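Local coordinates for antibiotic resistance protein (Deinococcus radiodurans, PDB 2VLI) that probably phosphorylates tunicamycin, as a P-loop phosphotransferase thought to confer resistance to that antibiotic, at residues P30-F35 with P79-V84; F35-M40 with P63-A68; S5-I10 with L104-F109; A68-S73 with K100-S105; F109-P114 with I151-L156. One frame throughout, in Å; residues are numbered along the deposited sequence.

In the fold
Contacts 1, 3 and 5 pair strands of one five-stranded parallel sheet, while contacts 2 and 4 belong to the helix layer beside it, as in P-loop kinases. The strands run in the order 33-34, 80-84, 7-11, 107-112, 150-152; contact 1 lies about 9 Å from contact 3 and about 19 Å from contact 5, measured between centres. Contacts 2 and 4 share helix 61-75, with centres about 11 Å apart, and attach it to the loop after strand 33-34 and to the end of helix 89-101. Along the chain, residues 5-10 and 104-109 enclose contacts 1 and 2, whereas contact 5 comes last. Distant sequence segments thus join in one domain, consistent with a nucleotide-binding phosphotransferase.

Contact 1 (P30-F35 with P79-V84); sequences PGSFVF and PLIVPV
Phe-33 and Val-34 pair in parallel with Leu-80 and Ile-81, which adds the short strand 33-34 to the edge of the sheet within this chain. Three backbone bonds form the ladder: Phe-33 N to Pro-79 O, Ile-81 N to Phe-33 O and Phe-35 N to Ile-81 O. The middle one, 2.9 Å between Ile-81 N and Phe-33 O, is almost straight at 177°. Packing is tight around the buried Ile-81 and Leu-80. Ile-81 CD1 comes within 3.7 Å of Ser-32 OG, a hydroxyl that is itself bonded to Leu-29 O and His-26 ND1, and Pro-83 CD presses on Phe-35 O at 3.3 Å. Val-34 crosses Pro-83 at about a right angle, CG1 lying 4.0 Å from Pro-83 CD. Helix 20-28 touches Val-34 and Ile-81, and helix 61-75 touches Leu-80 and Phe-35. The loose side is the start of segment 30-35, where Pro-30 and Gly-31 are exposed. Phe-33 is exposed too; with CG anti to the backbone N (chi1 178°), it runs beside Leu-80 and offers its ring edge, CD1, to Leu-80 CD1 at 3.7 Å. This is an outer strand pair of the five-stranded parallel sheet, its order 2-3-1-4-5 as in P-loop kinases.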
# COMPACT_ATOMS: atom_id res chain seq x y z
N PRO A 30 1.23 -25.82 -23.35
CA PRO A 30 0.69 -25.70 -24.71
C PRO A 30 -0.77 -25.26 -24.73
O PRO A 30 -1.59 -25.69 -23.87
CB PRO A 30 0.89 -27.13 -25.30
CG PRO A 30 1.99 -27.73 -24.46
CD PRO A 30 1.69 -27.19 -23.05
N GLY A 31 -1.10 -24.38 -25.67
CA GLY A 31 -2.44 -23.78 -25.79
C GLY A 31 -2.61 -22.49 -24.99
O GLY A 31 -3.66 -21.83 -25.08
N SER A 32 -1.61 -22.14 -24.20
CA SER A 32 -1.70 -21.00 -23.30
C SER A 32 -1.52 -19.68 -24.05
O SER A 32 -1.06 -19.65 -25.17
CB SER A 32 -0.67 -21.12 -22.15
OG SER A 32 0.66 -20.96 -22.60
N PHE A 33 -1.98 -18.59 -23.45
CA PHE A 33 -1.92 -17.29 -24.11
C PHE A 33 -1.55 -16.27 -23.06
O PHE A 33 -2.11 -16.31 -21.97
CB PHE A 33 -3.27 -16.95 -24.77
CG PHE A 33 -3.31 -15.59 -25.43
CD1 PHE A 33 -3.85 -14.49 -24.76
CD2 PHE A 33 -2.87 -15.42 -26.73
CE1 PHE A 33 -3.90 -13.24 -25.37
CE2 PHE A 33 -2.90 -14.18 -27.34
CZ PHE A 33 -3.44 -13.08 -26.65
N VAL A 34 -0.60 -15.40 -23.38
CA VAL A 34 -0.19 -14.34 -22.50
C VAL A 34 -1.00 -13.06 -22.79
O VAL A 34 -0.85 -12.40 -23.82
CB VAL A 34 1.33 -14.07 -22.59
CG1 VAL A 34 1.71 -13.04 -21.57
CG2 VAL A 34 2.17 -15.34 -22.32
N PHE A 35 -1.89 -12.74 -21.86
CA PHE A 35 -2.71 -11.54 -21.89
C PHE A 35 -1.99 -10.41 -21.19
O PHE A 35 -1.73 -10.49 -20.00
CB PHE A 35 -4.02 -11.88 -21.21
CG PHE A 35 -5.01 -10.76 -21.17
CD1 PHE A 35 -6.15 -10.78 -22.01
CD2 PHE A 35 -4.88 -9.73 -20.26
CE1 PHE A 35 -7.12 -9.80 -21.92
CE2 PHE A 35 -5.85 -8.76 -20.18
CZ PHE A 35 -6.97 -8.80 -21.05
N PRO A 79 -4.55 -22.33 -20.73
CA PRO A 79 -4.56 -21.36 -19.66
C PRO A 79 -4.26 -19.93 -20.11
O PRO A 79 -3.46 -19.68 -21.00
CB PRO A 79 -3.50 -21.88 -18.69
CG PRO A 79 -3.32 -23.37 -19.07
CD PRO A 79 -3.53 -23.38 -20.56
N LEU A 80 -4.91 -18.99 -19.45
CA LEU A 80 -4.70 -17.60 -19.70
C LEU A 80 -3.71 -17.08 -18.64
O LEU A 80 -3.98 -17.21 -17.45
CB LEU A 80 -6.06 -16.92 -19.61
CG LEU A 80 -6.33 -15.61 -20.34
CD1 LEU A 80 -5.86 -15.64 -21.82
CD2 LEU A 80 -7.81 -15.34 -20.27
N ILE A 81 -2.57 -16.56 -19.08
CA ILE A 81 -1.50 -16.06 -18.20
C ILE A 81 -1.45 -14.54 -18.23
O ILE A 81 -1.32 -13.93 -19.27
CB ILE A 81 -0.11 -16.60 -18.60
CG1 ILE A 81 -0.13 -18.13 -18.71
CG2 ILE A 81 0.94 -16.08 -17.63
CD1 ILE A 81 0.98 -18.76 -19.62
N VAL A 82 -1.59 -13.91 -17.07
CA VAL A 82 -1.69 -12.45 -16.99
C VAL A 82 -0.60 -11.86 -16.06
O VAL A 82 -0.78 -11.86 -14.87
CB VAL A 82 -3.09 -12.04 -16.42
CG1 VAL A 82 -3.26 -10.53 -16.46
CG2 VAL A 82 -4.26 -12.83 -17.13
N PRO A 83 0.51 -11.33 -16.62
CA PRO A 83 1.52 -10.61 -15.83
C PRO A 83 1.08 -9.18 -15.53
O PRO A 83 0.71 -8.47 -16.44
CB PRO A 83 2.76 -10.60 -16.73
CG PRO A 83 2.30 -10.99 -18.11
CD PRO A 83 0.79 -11.25 -18.07
N VAL A 84 1.12 -8.78 -14.26
CA VAL A 84 0.79 -7.46 -13.82
C VAL A 84 1.86 -6.99 -12.86
O VAL A 84 2.65 -7.77 -12.38
CB VAL A 84 -0.59 -7.37 -13.15
CG1 VAL A 84 -1.65 -7.83 -14.09
CG2 VAL A 84 -0.66 -8.22 -11.91

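Contact 2 (F35-M40 with P63-A68); sequences FEPEEM and PLMLDA
Met-40 and Met-65, both selenomethionines, mark the closest backbone approach, CA to CA 5.8 Å, where the first turn of helix 38-46 meets helix 61-75 with no hydrogen bond between them. Side chains carry the contact, against one another and against carbonyls of helix 61-75. Met-65, bent at chi2 and chi3, sends CG to Pro-37 CB at 3.8 Å and SE to the rim of the Phe-35 ring, 3.8 Å from CE2. This is a Met-aromatic contact at the ring edge, the selenium lying 75° off the ring normal. The same rim also meets backbone: Phe-35 CZ is 3.6 Å from Met-65 O, near the ring plane. Met-40 CB meets Met-65 CB, and its folded chain carries CE to 3.7 Å from Leu-64 O and 4.0 Å from Ala-68 CB, a methyl it shares with the Phe-35 ring. Beyond these residues the Phe-35 ring continues onto Leu-69 and Ala-72 of helix 61-75, Met-65 touches Leu-95 of helix 89-101, and Pro-37 rests on Val-82 and Val-84 of strand 80-84.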
# COMPACT_ATOMS: atom_id res chain seq x y z
N PHE A 35 -1.89 -12.74 -21.86
CA PHE A 35 -2.71 -11.54 -21.89
C PHE A 35 -1.99 -10.41 -21.19
O PHE A 35 -1.73 -10.49 -20.00
CB PHE A 35 -4.02 -11.88 -21.21
CG PHE A 35 -5.01 -10.76 -21.17
CD1 PHE A 35 -6.15 -10.78 -22.01
CD2 PHE A 35 -4.88 -9.73 -20.26
CE1 PHE A 35 -7.12 -9.80 -21.92
CE2 PHE A 35 -5.85 -8.76 -20.18
CZ PHE A 35 -6.97 -8.80 -21.05
N GLU A 36 -1.64 -9.36 -21.93
CA GLU A 36 -0.80 -8.27 -21.42
C GLU A 36 -1.62 -7.03 -21.20
O GLU A 36 -1.92 -6.33 -22.16
CB GLU A 36 0.32 -7.93 -22.39
CG GLU A 36 1.07 -9.14 -22.83
CD GLU A 36 2.37 -8.83 -23.53
OE1 GLU A 36 2.36 -8.08 -24.56
OE2 GLU A 36 3.40 -9.39 -23.07
N PRO A 37 -2.00 -6.74 -19.93
CA PRO A 37 -2.88 -5.64 -19.58
C PRO A 37 -2.38 -4.29 -20.03
O PRO A 37 -3.16 -3.38 -20.25
CB PRO A 37 -2.91 -5.67 -18.05
CG PRO A 37 -2.57 -7.04 -17.72
CD PRO A 37 -1.60 -7.50 -18.74
N GLU A 38 -1.08 -4.14 -20.14
CA GLU A 38 -0.53 -2.90 -20.63
C GLU A 38 -1.01 -2.51 -22.05
O GLU A 38 -1.04 -1.33 -22.36
CB GLU A 38 1.01 -2.94 -20.57
CG GLU A 38 1.62 -4.16 -21.28
CD GLU A 38 1.86 -5.42 -20.34
OE1 GLU A 38 0.92 -5.98 -19.75
OE2 GLU A 38 3.02 -5.88 -20.25
N GLU A 39 -1.37 -3.47 -22.90
CA GLU A 39 -1.97 -3.13 -24.22
C GLU A 39 -3.21 -2.26 -24.09
O GLU A 39 -3.50 -1.45 -24.97
CB GLU A 39 -2.36 -4.37 -25.04
CG GLU A 39 -1.32 -5.40 -25.30
CD GLU A 39 -0.17 -4.94 -26.18
OE1 GLU A 39 -0.10 -3.76 -26.57
OE2 GLU A 39 0.69 -5.79 -26.49
N MSE A 40 -3.98 -2.45 -23.03
CA MSE A 40 -5.18 -1.63 -22.81
C MSE A 40 -4.77 -0.26 -22.32
O MSE A 40 -5.41 0.76 -22.65
CB MSE A 40 -6.13 -2.27 -21.83
CG MSE A 40 -7.40 -1.45 -21.65
SE MSE A 40 -8.46 -1.29 -23.39
CE MSE A 40 -8.96 -3.13 -23.52
N PRO A 63 -11.71 -1.29 -15.51
CA PRO A 63 -12.89 -1.93 -16.10
C PRO A 63 -12.74 -2.41 -17.56
O PRO A 63 -13.23 -3.47 -17.91
CB PRO A 63 -13.97 -0.83 -15.97
CG PRO A 63 -13.22 0.42 -15.97
CD PRO A 63 -11.95 0.13 -15.19
N LEU A 64 -12.00 -1.72 -18.39
CA LEU A 64 -11.96 -2.13 -19.77
C LEU A 64 -11.01 -3.27 -19.97
O LEU A 64 -11.28 -4.15 -20.78
CB LEU A 64 -11.65 -0.97 -20.72
CG LEU A 64 -12.57 0.24 -20.76
CD1 LEU A 64 -12.31 1.14 -21.98
CD2 LEU A 64 -14.09 -0.19 -20.57
N MSE A 65 -9.87 -3.25 -19.28
CA MSE A 65 -8.98 -4.39 -19.35
C MSE A 65 -9.63 -5.68 -18.84
O MSE A 65 -9.41 -6.75 -19.40
CB MSE A 65 -7.66 -4.05 -18.65
CG MSE A 65 -6.61 -5.13 -18.63
SE MSE A 65 -6.88 -6.50 -17.24
CE MSE A 65 -6.76 -5.41 -15.58
N LEU A 66 -10.47 -5.59 -17.80
CA LEU A 66 -11.14 -6.75 -17.24
C LEU A 66 -12.28 -7.26 -18.13
O LEU A 66 -12.53 -8.45 -18.24
CB LEU A 66 -11.67 -6.45 -15.83
CG LEU A 66 -10.66 -6.31 -14.64
CD1 LEU A 66 -11.42 -5.94 -13.34
CD2 LEU A 66 -9.78 -7.53 -14.50
N ASP A 67 -13.00 -6.34 -18.77
CA ASP A 67 -13.92 -6.73 -19.85
C ASP A 67 -13.20 -7.51 -20.96
O ASP A 67 -13.69 -8.54 -21.40
CB ASP A 67 -14.55 -5.50 -20.44
CG ASP A 67 -15.48 -4.82 -19.49
OD1 ASP A 67 -15.88 -5.41 -18.44
OD2 ASP A 67 -15.81 -3.66 -19.79
N ALA A 68 -12.10 -6.97 -21.46
CA ALA A 68 -11.30 -7.70 -22.43
C ALA A 68 -10.86 -9.10 -21.95
O ALA A 68 -10.84 -10.05 -22.72
CB ALA A 68 -10.08 -6.89 -22.82

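Contact 3 (S5-I10 with L104-F109); sequences SPIIWI and LSVHHF
Ile-7 and Val-106 form the apolar centre, with Ile-7 CG2 3.6 Å from Val-106 CG1 as the two side chains cross obliquely. Ile-7 CD1 reaches farther, to Leu-104 CD2 at 3.8 Å. Val-106 turns its second branch to Trp-9, two residues after Ile-7: CG2, placed between the backbone N and the carbonyl carbon, meets Trp-9 CB at 3.8 Å. The indole extends the cluster, Trp-9 CD1 lying 3.8 Å from His-108 CB. On the reverse face Ile-8 CG2 touches the edge of the Phe-109 ring. Outside this core runs the parallel ladder, His-107 N to Ile-7 O, Trp-9 N to His-107 O and Phe-109 N to Trp-9 O; the middle bond, 2.8 Å between Trp-9 N and His-107 O, is straight at 172°. Just before the first rung, a water accepts from Ile-7 N at 2.9 Å; its approach to Ser-105 O is so short that this second bond is doubtful. Strand 7-11, paired with 80-84 on its other side, is the central strand of the parallel sheet of a P-loop NTPase.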
# COMPACT_ATOMS: atom_id res chain seq x y z
N SER A 5 -11.03 -22.29 -18.91
CA SER A 5 -9.66 -22.82 -18.63
C SER A 5 -8.97 -21.93 -17.59
O SER A 5 -9.35 -20.78 -17.41
CB SER A 5 -8.83 -22.83 -19.91
OG SER A 5 -8.77 -21.52 -20.47
N PRO A 6 -7.95 -22.45 -16.88
CA PRO A 6 -7.40 -21.67 -15.76
C PRO A 6 -6.81 -20.31 -16.15
O PRO A 6 -6.18 -20.19 -17.18
CB PRO A 6 -6.29 -22.56 -15.22
CG PRO A 6 -6.60 -23.92 -15.72
CD PRO A 6 -7.24 -23.73 -17.05
N ILE A 7 -6.99 -19.32 -15.28
CA ILE A 7 -6.34 -18.01 -15.42
C ILE A 7 -5.23 -17.87 -14.37
O ILE A 7 -5.50 -17.97 -13.16
CB ILE A 7 -7.38 -16.86 -15.31
CG1 ILE A 7 -8.42 -17.01 -16.44
CG2 ILE A 7 -6.70 -15.48 -15.41
CD1 ILE A 7 -9.57 -16.02 -16.38
N ILE A 8 -3.98 -17.69 -14.81
CA ILE A 8 -2.83 -17.58 -13.89
C ILE A 8 -2.39 -16.11 -13.87
O ILE A 8 -1.90 -15.62 -14.84
CB ILE A 8 -1.68 -18.49 -14.30
CG1 ILE A 8 -2.18 -19.92 -14.48
CG2 ILE A 8 -0.59 -18.47 -13.30
CD1 ILE A 8 -1.21 -20.80 -15.25
N TRP A 9 -2.61 -15.44 -12.74
CA TRP A 9 -2.50 -14.01 -12.62
C TRP A 9 -1.30 -13.77 -11.72
O TRP A 9 -1.29 -14.19 -10.57
CB TRP A 9 -3.78 -13.50 -11.99
CG TRP A 9 -3.81 -12.06 -11.62
CD1 TRP A 9 -3.20 -11.47 -10.56
CD2 TRP A 9 -4.60 -11.03 -12.24
NE1 TRP A 9 -3.52 -10.14 -10.49
CE2 TRP A 9 -4.40 -9.84 -11.50
CE3 TRP A 9 -5.47 -11.00 -13.34
CZ2 TRP A 9 -4.99 -8.63 -11.85
CZ3 TRP A 9 -6.09 -9.76 -13.67
CH2 TRP A 9 -5.83 -8.61 -12.94
N ILE A 10 -0.26 -13.16 -12.26
CA ILE A 10 1.01 -13.06 -11.58
C ILE A 10 1.45 -11.61 -11.41
O ILE A 10 1.80 -10.93 -12.38
CB ILE A 10 2.11 -13.84 -12.36
CG1 ILE A 10 1.71 -15.29 -12.50
CG2 ILE A 10 3.49 -13.68 -11.65
CD1 ILE A 10 2.50 -16.07 -13.57
N LEU A 104 -15.07 -14.26 -12.81
CA LEU A 104 -13.82 -14.87 -13.24
C LEU A 104 -13.06 -15.34 -11.99
O LEU A 104 -12.82 -14.56 -11.07
CB LEU A 104 -13.01 -13.85 -14.02
CG LEU A 104 -13.42 -13.52 -15.45
CD1 LEU A 104 -12.64 -12.33 -15.97
CD2 LEU A 104 -13.17 -14.73 -16.34
N SER A 105 -12.69 -16.61 -11.96
CA SER A 105 -11.97 -17.12 -10.82
C SER A 105 -10.56 -17.32 -11.29
O SER A 105 -10.31 -18.08 -12.23
CB SER A 105 -12.59 -18.44 -10.32
OG SER A 105 -12.27 -18.61 -8.93
N VAL A 106 -9.65 -16.57 -10.70
CA VAL A 106 -8.25 -16.59 -11.12
C VAL A 106 -7.37 -17.10 -10.00
O VAL A 106 -7.65 -16.91 -8.83
CB VAL A 106 -7.73 -15.21 -11.69
CG1 VAL A 106 -8.78 -14.55 -12.58
CG2 VAL A 106 -7.27 -14.26 -10.62
N HIS A 107 -6.27 -17.73 -10.40
CA HIS A 107 -5.20 -18.07 -9.49
C HIS A 107 -4.23 -16.91 -9.43
O HIS A 107 -3.42 -16.70 -10.33
CB HIS A 107 -4.46 -19.29 -10.02
CG HIS A 107 -5.32 -20.50 -10.10
ND1 HIS A 107 -5.58 -21.31 -9.01
CD2 HIS A 107 -5.99 -21.06 -11.14
CE1 HIS A 107 -6.35 -22.31 -9.37
NE2 HIS A 107 -6.61 -22.19 -10.67
N HIS A 108 -4.33 -16.16 -8.35
CA HIS A 108 -3.59 -14.97 -8.21
C HIS A 108 -2.43 -15.08 -7.21
O HIS A 108 -2.60 -15.56 -6.08
CB HIS A 108 -4.49 -13.81 -7.92
CG HIS A 108 -5.34 -13.98 -6.73
ND1 HIS A 108 -4.94 -13.59 -5.47
CD2 HIS A 108 -6.60 -14.45 -6.60
CE1 HIS A 108 -5.92 -13.82 -4.61
NE2 HIS A 108 -6.95 -14.33 -5.28
N PHE A 109 -1.29 -14.62 -7.67
CA PHE A 109 -0.03 -14.71 -6.97
C PHE A 109 0.67 -13.40 -7.00
O PHE A 109 0.57 -12.66 -8.01
CB PHE A 109 0.90 -15.73 -7.69
CG PHE A 109 0.34 -17.10 -7.77
CD1 PHE A 109 0.32 -17.92 -6.63
CD2 PHE A 109 -0.22 -17.58 -8.96
CE1 PHE A 109 -0.20 -19.18 -6.70
CE2 PHE A 109 -0.75 -18.85 -9.02
CZ PHE A 109 -0.74 -19.66 -7.92
O HOH W 1 -8.75 -19.87 -13.09

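Contact 4 (A68-S73 with K100-S105); sequences ALQYAS and KDRGLS
Gln-70 lays its carboxamide against the aliphatic stem of Arg-102, the amide's N and O lying against CB and CG of the arginine. The side chains cross at about a right angle, the amide and guanidinium planes 59° apart. Gln-70 CG is anti to the backbone N (chi1 -174°), and the chain, extended beyond it, carries NE2 to 3.6 Å from Arg-102 CB and OE1 to 3.8 Å from Arg-102 CG. The charged end of Arg-102 is directed to other partners: its NE forms a salt bridge with Asp-67 OD1, about one helical turn before Gln-70, and NH1 bonds to Gly-98 O, so that the guanidinium ties helix 61-75 to the last turns of helix 89-101. Leu-104 uses both methyls. Its CD1 lies 3.8 Å from Gln-70 CA and also approaches Leu-69 CG, while CD2 meets Ser-73 OG at 3.6 Å. Leu-104 thus spans about one turn, from Leu-69 to Ser-73. Gly-103, at positive phi, reverses the chain at the helix end and lets Leu-104 face helix 61-75; Gly-103 N bonds to Lys-100 O at 2.8 Å as Leu-104 N returns to Leu-99 O. This is a Schellman motif with Gly-103 at C-prime, ending helix 89-101 before strand 107-112 of the P-loop NTPase fold.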
# COMPACT_ATOMS: atom_id res chain seq x y z
N ALA A 68 -12.10 -6.97 -21.46
CA ALA A 68 -11.30 -7.70 -22.43
C ALA A 68 -10.86 -9.10 -21.95
O ALA A 68 -10.84 -10.05 -22.72
CB ALA A 68 -10.08 -6.89 -22.82
N LEU A 69 -10.40 -9.17 -20.70
CA LEU A 69 -9.98 -10.41 -20.07
C LEU A 69 -11.11 -11.44 -20.02
O LEU A 69 -10.90 -12.61 -20.32
CB LEU A 69 -9.46 -10.15 -18.64
CG LEU A 69 -8.82 -11.33 -17.92
CD1 LEU A 69 -7.69 -11.93 -18.77
CD2 LEU A 69 -8.31 -10.88 -16.54
N GLN A 70 -12.29 -11.00 -19.64
CA GLN A 70 -13.46 -11.87 -19.63
C GLN A 70 -13.71 -12.46 -21.02
O GLN A 70 -13.88 -13.66 -21.16
CB GLN A 70 -14.65 -11.07 -19.17
CG GLN A 70 -15.93 -11.84 -18.95
CD GLN A 70 -17.01 -10.90 -18.43
OE1 GLN A 70 -17.00 -9.71 -18.72
NE2 GLN A 70 -17.91 -11.43 -17.63
N TYR A 71 -13.68 -11.63 -22.07
CA TYR A 71 -13.85 -12.15 -23.41
C TYR A 71 -12.70 -13.09 -23.74
O TYR A 71 -12.92 -14.17 -24.25
CB TYR A 71 -13.99 -11.00 -24.45
CG TYR A 71 -14.25 -11.54 -25.84
CD1 TYR A 71 -15.53 -11.92 -26.25
CD2 TYR A 71 -13.21 -11.74 -26.72
CE1 TYR A 71 -15.75 -12.45 -27.51
CE2 TYR A 71 -13.41 -12.29 -27.98
CZ TYR A 71 -14.67 -12.64 -28.38
OH TYR A 71 -14.86 -13.20 -29.64
N ALA A 72 -11.45 -12.69 -23.45
CA ALA A 72 -10.29 -13.56 -23.70
C ALA A 72 -10.46 -14.95 -23.05
O ALA A 72 -10.11 -15.98 -23.65
CB ALA A 72 -8.95 -12.89 -23.25
N SER A 73 -11.00 -14.95 -21.84
CA SER A 73 -11.28 -16.17 -21.08
C SER A 73 -12.17 -17.15 -21.85
O SER A 73 -11.92 -18.34 -21.84
CB SER A 73 -11.95 -15.80 -19.74
OG SER A 73 -12.08 -16.94 -18.92
N LYS A 100 -14.17 -10.86 -9.69
CA LYS A 100 -15.25 -11.58 -9.01
C LYS A 100 -16.60 -11.21 -9.67
O LYS A 100 -17.30 -12.11 -10.10
CB LYS A 100 -15.23 -11.22 -7.53
CG LYS A 100 -15.88 -12.26 -6.65
CD LYS A 100 -16.53 -11.63 -5.43
CE LYS A 100 -17.07 -12.72 -4.51
NZ LYS A 100 -18.15 -13.59 -5.14
N ASP A 101 -16.88 -9.90 -9.80
CA ASP A 101 -18.06 -9.31 -10.52
C ASP A 101 -18.33 -9.91 -11.90
O ASP A 101 -19.49 -10.13 -12.29
CB ASP A 101 -17.87 -7.79 -10.75
CG ASP A 101 -17.89 -6.97 -9.47
OD1 ASP A 101 -18.10 -7.56 -8.39
OD2 ASP A 101 -17.66 -5.73 -9.54
N ARG A 102 -17.25 -10.15 -12.62
CA ARG A 102 -17.28 -10.71 -13.97
C ARG A 102 -17.31 -12.22 -13.97
O ARG A 102 -17.17 -12.86 -15.02
CB ARG A 102 -16.07 -10.20 -14.76
CG ARG A 102 -16.25 -8.77 -15.15
CD ARG A 102 -14.97 -8.16 -15.60
NE ARG A 102 -15.19 -6.75 -15.92
CZ ARG A 102 -15.27 -5.76 -15.07
NH1 ARG A 102 -15.10 -5.94 -13.77
NH2 ARG A 102 -15.45 -4.54 -15.52
N GLY A 103 -17.43 -12.78 -12.77
CA GLY A 103 -17.49 -14.21 -12.58
C GLY A 103 -16.22 -14.93 -12.90
O GLY A 103 -16.26 -16.10 -13.21
N LEU A 104 -15.07 -14.26 -12.81
CA LEU A 104 -13.82 -14.87 -13.24
C LEU A 104 -13.06 -15.34 -11.99
O LEU A 104 -12.82 -14.56 -11.07
CB LEU A 104 -13.01 -13.85 -14.02
CG LEU A 104 -13.42 -13.52 -15.45
CD1 LEU A 104 -12.64 -12.33 -15.97
CD2 LEU A 104 -13.17 -14.73 -16.34
N SER A 105 -12.69 -16.61 -11.96
CA SER A 105 -11.97 -17.12 -10.82
C SER A 105 -10.56 -17.32 -11.29
O SER A 105 -10.31 -18.08 -12.23
CB SER A 105 -12.59 -18.44 -10.32
OG SER A 105 -12.27 -18.61 -8.93

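Contact 5 (F109-P114 with I151-L156); sequences FTLIAP and IDTAGL
Ile-112 O gathers donors from Thr-153, just past strand 150-152, and from a water. Thr-153 N binds Ile-112 O at 3.0 Å in a nearly straight bond, the donor tilted 30° from the carbonyl plane. Thr-153 OG1 adds a weak bond to Ile-112 O at 3.5 Å. The water donates to Ile-112 O at 2.9 Å. Thr-153 OG1 lies between the backbone N and the carbonyl carbon (chi1 64°), which turns it toward Ile-112 O, and it also touches Ala-113 CA. Farther back the parallel ladder continues with Ile-112 N to Ile-151 O and Ile-151 N to Thr-110 O. Ile-151 supplies the apolar part: its CG1 lies 3.7 Å from Phe-109 CD1, and its CB is 4.0 Å from Leu-111 CD2, the two aliphatic chains pointing the same way side by side. What positions the polar end is a second shell. Asp-152 OD1 accepts from Ala-154 N at 2.9 Å, an Asx turn overlapping a type II turn from Thr-153 to Leu-156, closed by Leu-156 N to Thr-153 O. Ala-154 is thereby set against Pro-114, whose CG is 3.9 Å from Ala-154 CA. A cadmium ion bound by Glu-145 and His-150 lies about 7 Å from the Ile-112 side chain. Strand 150-152 is outermost in the sheet within the chain, helix 158-169 packs on Phe-109 and Ile-151, strand 7-11 flanks 107-112 on its other side, and Pro-114 is the N-cap of helix 115-123.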
# COMPACT_ATOMS: atom_id res chain seq x y z
N PHE A 109 -1.29 -14.62 -7.67
CA PHE A 109 -0.03 -14.71 -6.97
C PHE A 109 0.67 -13.40 -7.00
O PHE A 109 0.57 -12.66 -8.01
CB PHE A 109 0.90 -15.73 -7.69
CG PHE A 109 0.34 -17.10 -7.77
CD1 PHE A 109 0.32 -17.92 -6.63
CD2 PHE A 109 -0.22 -17.58 -8.96
CE1 PHE A 109 -0.20 -19.18 -6.70
CE2 PHE A 109 -0.75 -18.85 -9.02
CZ PHE A 109 -0.74 -19.66 -7.92
N THR A 110 1.44 -13.13 -5.94
CA THR A 110 2.38 -11.99 -5.88
C THR A 110 3.78 -12.55 -5.59
O THR A 110 3.96 -13.33 -4.67
CB THR A 110 1.94 -10.97 -4.82
OG1 THR A 110 0.68 -10.40 -5.23
CG2 THR A 110 2.95 -9.82 -4.61
N LEU A 111 4.73 -12.20 -6.45
CA LEU A 111 6.13 -12.62 -6.28
C LEU A 111 6.80 -11.77 -5.28
O LEU A 111 6.87 -10.55 -5.43
CB LEU A 111 6.88 -12.52 -7.59
CG LEU A 111 6.19 -13.26 -8.72
CD1 LEU A 111 7.04 -13.29 -9.98
CD2 LEU A 111 5.80 -14.66 -8.30
N ILE A 112 7.32 -12.44 -4.25
CA ILE A 112 8.18 -11.81 -3.25
C ILE A 112 9.64 -12.07 -3.62
O ILE A 112 10.17 -13.16 -3.39
CB ILE A 112 7.92 -12.36 -1.85
CG1 ILE A 112 6.43 -12.26 -1.50
CG2 ILE A 112 8.84 -11.65 -0.82
CD1 ILE A 112 5.82 -10.88 -1.84
N ALA A 113 10.28 -11.07 -4.17
CA ALA A 113 11.60 -11.22 -4.71
C ALA A 113 12.61 -10.54 -3.84
O ALA A 113 12.31 -9.53 -3.22
CB ALA A 113 11.64 -10.67 -6.13
N PRO A 114 13.86 -11.07 -3.80
CA PRO A 114 14.94 -10.47 -3.04
C PRO A 114 15.31 -9.07 -3.50
O PRO A 114 15.30 -8.78 -4.72
CB PRO A 114 16.11 -11.44 -3.26
CG PRO A 114 15.45 -12.73 -3.53
CD PRO A 114 14.28 -12.35 -4.40
N ILE A 151 4.37 -15.92 -3.37
CA ILE A 151 5.36 -16.93 -3.83
C ILE A 151 6.72 -16.29 -3.61
O ILE A 151 7.03 -15.28 -4.21
CB ILE A 151 5.22 -17.25 -5.32
CG1 ILE A 151 3.88 -17.89 -5.64
CG2 ILE A 151 6.43 -18.19 -5.82
CD1 ILE A 151 3.74 -19.28 -5.29
N ASP A 152 7.53 -16.84 -2.71
CA ASP A 152 8.83 -16.24 -2.45
C ASP A 152 9.80 -16.89 -3.39
O ASP A 152 9.88 -18.12 -3.43
CB ASP A 152 9.27 -16.53 -1.02
CG ASP A 152 10.49 -15.71 -0.58
OD1 ASP A 152 11.51 -15.53 -1.35
OD2 ASP A 152 10.38 -15.19 0.56
N THR A 153 10.54 -16.08 -4.13
CA THR A 153 11.35 -16.57 -5.23
C THR A 153 12.82 -16.68 -4.82
O THR A 153 13.67 -17.08 -5.64
CB THR A 153 11.24 -15.65 -6.48
OG1 THR A 153 11.76 -14.36 -6.21
CG2 THR A 153 9.80 -15.51 -6.93
N ALA A 154 13.14 -16.34 -3.57
CA ALA A 154 14.49 -16.46 -3.05
C ALA A 154 15.09 -17.82 -3.43
O ALA A 154 14.57 -18.88 -3.10
CB ALA A 154 14.53 -16.27 -1.58
N GLY A 155 16.22 -17.76 -4.10
CA GLY A 155 16.96 -18.96 -4.48
C GLY A 155 16.41 -19.73 -5.67
O GLY A 155 16.90 -20.81 -5.95
N LEU A 156 15.41 -19.19 -6.35
CA LEU A 156 14.73 -19.91 -7.44
C LEU A 156 15.06 -19.22 -8.77
O LEU A 156 15.12 -17.99 -8.85
CB LEU A 156 13.21 -19.94 -7.28
CG LEU A 156 12.61 -20.55 -6.01
CD1 LEU A 156 11.08 -20.57 -6.09
CD2 LEU A 156 13.19 -21.93 -5.78
O HOH W 2 12.42 -13.21 -1.58